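Local coordinates for BF1531-like N-terminal domain-containing protein (Bacteroides fragilis, PDB 3SLR) that is of unknown function but binds magnesium through its phosphatase domain and probably acts as a hydrolase on ester bonds, at residues 4-17 and 38-50. Residues are numbered along the deposited sequence; the frame is centred on the assembly and turned at random.
Sequences YTFKELKRATKQDT and TAIKGEGILRNYN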
# COMPACT_ATOMS: atom_id res chain seq x y z
N TYR A 4 -1.97 -12.26 -2.78
CA TYR A 4 -2.42 -13.65 -2.78
C TYR A 4 -3.89 -13.69 -3.13
O TYR A 4 -4.54 -12.65 -3.26
CB TYR A 4 -2.20 -14.26 -1.40
CG TYR A 4 -0.75 -14.29 -0.95
CD1 TYR A 4 0.09 -15.33 -1.31
CD2 TYR A 4 -0.23 -13.26 -0.17
CE1 TYR A 4 1.41 -15.36 -0.90
CE2 TYR A 4 1.09 -13.28 0.25
CZ TYR A 4 1.91 -14.34 -0.12
OH TYR A 4 3.23 -14.38 0.29
N THR A 5 -4.43 -14.90 -3.31
CA THR A 5 -5.87 -15.08 -3.44
C THR A 5 -6.42 -15.37 -2.06
O THR A 5 -5.67 -15.75 -1.15
CB THR A 5 -6.23 -16.25 -4.36
OG1 THR A 5 -5.75 -17.47 -3.80
CG2 THR A 5 -5.59 -16.06 -5.74
N PHE A 6 -7.73 -15.18 -1.88
CA PHE A 6 -8.31 -15.49 -0.58
C PHE A 6 -8.09 -16.96 -0.24
O PHE A 6 -7.81 -17.29 0.91
CB PHE A 6 -9.81 -15.16 -0.53
CG PHE A 6 -10.43 -15.49 0.80
CD1 PHE A 6 -10.24 -14.66 1.90
CD2 PHE A 6 -11.18 -16.65 0.96
CE1 PHE A 6 -10.80 -14.97 3.13
CE2 PHE A 6 -11.75 -16.95 2.19
CZ PHE A 6 -11.56 -16.11 3.27
N LYS A 7 -8.20 -17.83 -1.24
CA LYS A 7 -7.95 -19.25 -1.02
C LYS A 7 -6.59 -19.51 -0.37
O LYS A 7 -6.48 -20.31 0.57
CB LYS A 7 -8.03 -20.02 -2.34
CG LYS A 7 -7.75 -21.50 -2.19
CD LYS A 7 -7.75 -22.22 -3.52
CE LYS A 7 -7.59 -23.73 -3.33
NZ LYS A 7 -6.42 -24.05 -2.49
N GLU A 8 -5.55 -18.85 -0.87
CA GLU A 8 -4.20 -19.00 -0.34
C GLU A 8 -4.11 -18.45 1.08
O GLU A 8 -3.46 -19.05 1.95
CB GLU A 8 -3.20 -18.27 -1.23
CG GLU A 8 -3.06 -18.86 -2.62
CD GLU A 8 -2.16 -18.03 -3.51
OE1 GLU A 8 -2.40 -16.81 -3.63
OE2 GLU A 8 -1.20 -18.58 -4.08
N LEU A 9 -4.75 -17.31 1.32
CA LEU A 9 -4.75 -16.71 2.66
C LEU A 9 -5.41 -17.64 3.68
O LEU A 9 -4.88 -17.84 4.78
CB LEU A 9 -5.45 -15.34 2.64
CG LEU A 9 -4.74 -14.27 1.82
CD1 LEU A 9 -5.48 -12.94 1.93
CD2 LEU A 9 -3.29 -14.11 2.28
N LYS A 10 -6.55 -18.20 3.31
CA LYS A 10 -7.25 -19.11 4.22
C LYS A 10 -6.43 -20.37 4.49
O LYS A 10 -6.36 -20.85 5.63
CB LYS A 10 -8.62 -19.48 3.66
CG LYS A 10 -9.42 -20.41 4.54
CD LYS A 10 -10.84 -20.56 4.01
CE LYS A 10 -11.69 -21.42 4.92
NZ LYS A 10 -13.08 -21.51 4.39
N ARG A 11 -5.82 -20.91 3.44
CA ARG A 11 -4.94 -22.08 3.58
C ARG A 11 -3.80 -21.79 4.54
O ARG A 11 -3.42 -22.65 5.34
CB ARG A 11 -4.38 -22.49 2.22
CG ARG A 11 -3.44 -23.68 2.25
CD ARG A 11 -2.79 -23.88 0.89
NE ARG A 11 -1.89 -22.78 0.54
CZ ARG A 11 -1.59 -22.41 -0.70
NH1 ARG A 11 -2.12 -23.05 -1.73
NH2 ARG A 11 -0.76 -21.39 -0.92
N ALA A 12 -3.24 -20.58 4.46
CA ALA A 12 -2.14 -20.22 5.35
C ALA A 12 -2.53 -20.21 6.83
O ALA A 12 -1.69 -20.42 7.70
CB ALA A 12 -1.53 -18.87 4.94
N THR A 13 -3.81 -19.98 7.12
CA THR A 13 -4.24 -19.93 8.52
C THR A 13 -4.14 -21.31 9.18
O THR A 13 -4.24 -21.44 10.40
CB THR A 13 -5.68 -19.37 8.71
OG1 THR A 13 -6.64 -20.29 8.18
CG2 THR A 13 -5.83 -18.01 8.04
N LYS A 14 -3.92 -22.33 8.36
CA LYS A 14 -3.80 -23.71 8.84
C LYS A 14 -2.35 -24.11 9.06
O LYS A 14 -2.06 -25.18 9.61
CB LYS A 14 -4.45 -24.67 7.85
CG LYS A 14 -5.90 -24.36 7.50
CD LYS A 14 -6.86 -25.13 8.37
CE LYS A 14 -8.27 -25.09 7.80
NZ LYS A 14 -8.89 -23.74 7.91
N GLN A 15 -1.42 -23.26 8.61
CA GLN A 15 0.01 -23.55 8.71
C GLN A 15 0.50 -23.67 10.15
O GLN A 15 -0.14 -23.17 11.08
CB GLN A 15 0.83 -22.46 7.99
CG GLN A 15 0.83 -22.56 6.47
CD GLN A 15 1.71 -21.52 5.81
OE1 GLN A 15 2.62 -20.96 6.44
NE2 GLN A 15 1.45 -21.24 4.54
N ASP A 16 1.65 -24.32 10.32
CA ASP A 16 2.30 -24.41 11.63
C ASP A 16 2.88 -23.06 12.02
O ASP A 16 3.72 -22.51 11.32
CB ASP A 16 3.39 -25.48 11.66
CG ASP A 16 2.92 -26.77 12.30
OD1 ASP A 16 1.76 -27.17 12.05
OD2 ASP A 16 3.69 -27.37 13.08
N THR A 17 2.43 -22.55 13.16
CA THR A 17 2.71 -21.17 13.54
C THR A 17 3.75 -21.06 14.65
O THR A 17 4.07 -19.95 15.11
CB THR A 17 1.41 -20.48 13.97
OG1 THR A 17 1.53 -19.06 13.81
CG2 THR A 17 1.08 -20.81 15.42
N THR A 38 -10.19 -13.71 8.44
CA THR A 38 -9.42 -14.81 7.89
C THR A 38 -8.30 -14.30 6.99
O THR A 38 -7.15 -14.72 7.10
CB THR A 38 -10.32 -15.77 7.11
OG1 THR A 38 -11.24 -16.39 8.01
CG2 THR A 38 -9.49 -16.86 6.45
N ALA A 39 -8.65 -13.38 6.10
CA ALA A 39 -7.67 -12.81 5.17
C ALA A 39 -6.53 -12.11 5.89
O ALA A 39 -5.37 -12.32 5.56
CB ALA A 39 -8.36 -11.85 4.20
N ILE A 40 -6.85 -11.28 6.88
CA ILE A 40 -5.80 -10.62 7.66
C ILE A 40 -4.89 -11.61 8.40
O ILE A 40 -3.66 -11.46 8.42
CB ILE A 40 -6.39 -9.62 8.67
CG1 ILE A 40 -6.92 -8.40 7.91
CG2 ILE A 40 -5.33 -9.21 9.71
CD1 ILE A 40 -7.76 -7.46 8.74
N LYS A 41 -5.50 -12.62 9.01
CA LYS A 41 -4.75 -13.60 9.77
C LYS A 41 -3.81 -14.39 8.85
O LYS A 41 -2.62 -14.54 9.15
CB LYS A 41 -5.70 -14.53 10.53
CG LYS A 41 -5.00 -15.57 11.39
CD LYS A 41 -6.01 -16.29 12.29
CE LYS A 41 -5.32 -17.28 13.20
NZ LYS A 41 -4.54 -18.28 12.42
N GLY A 42 -4.34 -14.87 7.73
CA GLY A 42 -3.54 -15.60 6.76
C GLY A 42 -2.44 -14.75 6.12
O GLY A 42 -1.32 -15.22 5.93
N GLU A 43 -2.77 -13.51 5.77
CA GLU A 43 -1.78 -12.59 5.22
C GLU A 43 -0.64 -12.38 6.22
O GLU A 43 0.54 -12.40 5.84
CB GLU A 43 -2.44 -11.25 4.85
CG GLU A 43 -1.50 -10.27 4.16
CD GLU A 43 -1.47 -10.43 2.65
OE1 GLU A 43 -2.56 -10.56 2.04
OE2 GLU A 43 -0.37 -10.41 2.08
N GLY A 44 -0.98 -12.22 7.49
CA GLY A 44 0.01 -12.00 8.52
C GLY A 44 0.95 -13.20 8.65
O GLY A 44 2.17 -13.04 8.78
N ILE A 45 0.39 -14.39 8.57
CA ILE A 45 1.18 -15.62 8.67
C ILE A 45 2.17 -15.71 7.51
O ILE A 45 3.34 -16.06 7.68
CB ILE A 45 0.28 -16.86 8.72
CG1 ILE A 45 -0.50 -16.89 10.04
CG2 ILE A 45 1.09 -18.13 8.54
CD1 ILE A 45 -1.52 -17.98 10.12
N LEU A 46 1.70 -15.37 6.31
CA LEU A 46 2.56 -15.35 5.14
C LEU A 46 3.61 -14.25 5.22
O LEU A 46 4.59 -14.28 4.48
CB LEU A 46 1.72 -15.20 3.87
CG LEU A 46 0.87 -16.43 3.55
CD1 LEU A 46 -0.06 -16.12 2.39
CD2 LEU A 46 1.74 -17.64 3.22
N ARG A 47 3.41 -13.30 6.14
CA ARG A 47 4.40 -12.24 6.38
C ARG A 47 5.22 -12.55 7.64
O ARG A 47 5.88 -11.68 8.20
CB ARG A 47 3.72 -10.88 6.52
CG ARG A 47 4.49 -9.69 5.96
CD ARG A 47 4.50 -9.67 4.44
NE ARG A 47 3.17 -9.42 3.86
CZ ARG A 47 2.64 -8.21 3.68
NH1 ARG A 47 3.31 -7.12 4.03
NH2 ARG A 47 1.42 -8.10 3.14
N ASN A 48 5.13 -13.80 8.10
CA ASN A 48 5.92 -14.30 9.23
C ASN A 48 5.48 -13.81 10.61
O ASN A 48 6.30 -13.67 11.52
CB ASN A 48 7.41 -14.02 9.00
CG ASN A 48 7.93 -14.62 7.70
OD1 ASN A 48 7.60 -15.76 7.36
ND2 ASN A 48 8.72 -13.84 6.96
N TYR A 49 4.18 -13.59 10.76
CA TYR A 49 3.62 -13.26 12.07
C TYR A 49 2.56 -14.26 12.47
O TYR A 49 1.70 -14.63 11.66
CB TYR A 49 3.02 -11.85 12.07
CG TYR A 49 4.02 -10.77 11.74
CD1 TYR A 49 5.03 -10.42 12.63
CD2 TYR A 49 3.96 -10.10 10.52
CE1 TYR A 49 5.95 -9.45 12.33
CE2 TYR A 49 4.88 -9.12 10.21
CZ TYR A 49 5.87 -8.79 11.12
OH TYR A 49 6.79 -7.81 10.81
N ASN A 50 2.63 -14.74 13.71
CA ASN A 50 1.56 -15.55 14.26
C ASN A 50 0.48 -14.63 14.79
O ASN A 50 0.57 -14.13 15.91
CB ASN A 50 2.09 -16.45 15.37
CG ASN A 50 1.03 -17.38 15.94
OD1 ASN A 50 1.26 -18.08 16.92
ND2 ASN A 50 -0.13 -17.40 15.30
O HOH W 1 -2.65 -10.59 -0.77
O HOH W 2 3.88 -12.27 1.91
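The N-terminal helix 6-12 packs across helix 34-46, which joins strands 22-29 and 50-55 of the five-stranded parallel sheet in the FkbH N-terminal domain. The short segments 6-12 and 38-46 cross at 73°, with axes 7.3 Å apart. The close approach centres on L9 and G42. G42 has no side chain, and its CA lies 3.3 Å from L9 O in a CA-H...O contact. L9 is a knob in a hole formed by A39, G42, E43 and L46; its CD1 is 3.8 Å from A39 CB. T13 CG2 reaches the G42 backbone, while T13 OG1 donates a hydrogen bond to K10 O. A12 CB rests against L46 CG at 3.7 Å. L46 CD1 sits over the centre of the Y4 ring, 3.5 Å from the centroid, a CH-pi contact. E43 OE2 lies at the edge of that ring, in its plane. A bend at chi2 (88°) brings the E43 carboxylate beside L9 and Y4. R47 NH2 meets E43 OE2 from above the carboxylate plane, 42° out of it, in a salt bridge of 3.1 Å. E43 OE1 is hydrogen-bonded to S207 OG of helix 203-217. One water links Y4 N to E43 OE1. The helices thus meet closely through backbone and the L9 knob, with the buried E43 carboxylate held to one side by water, hydroxyl and guanidinium.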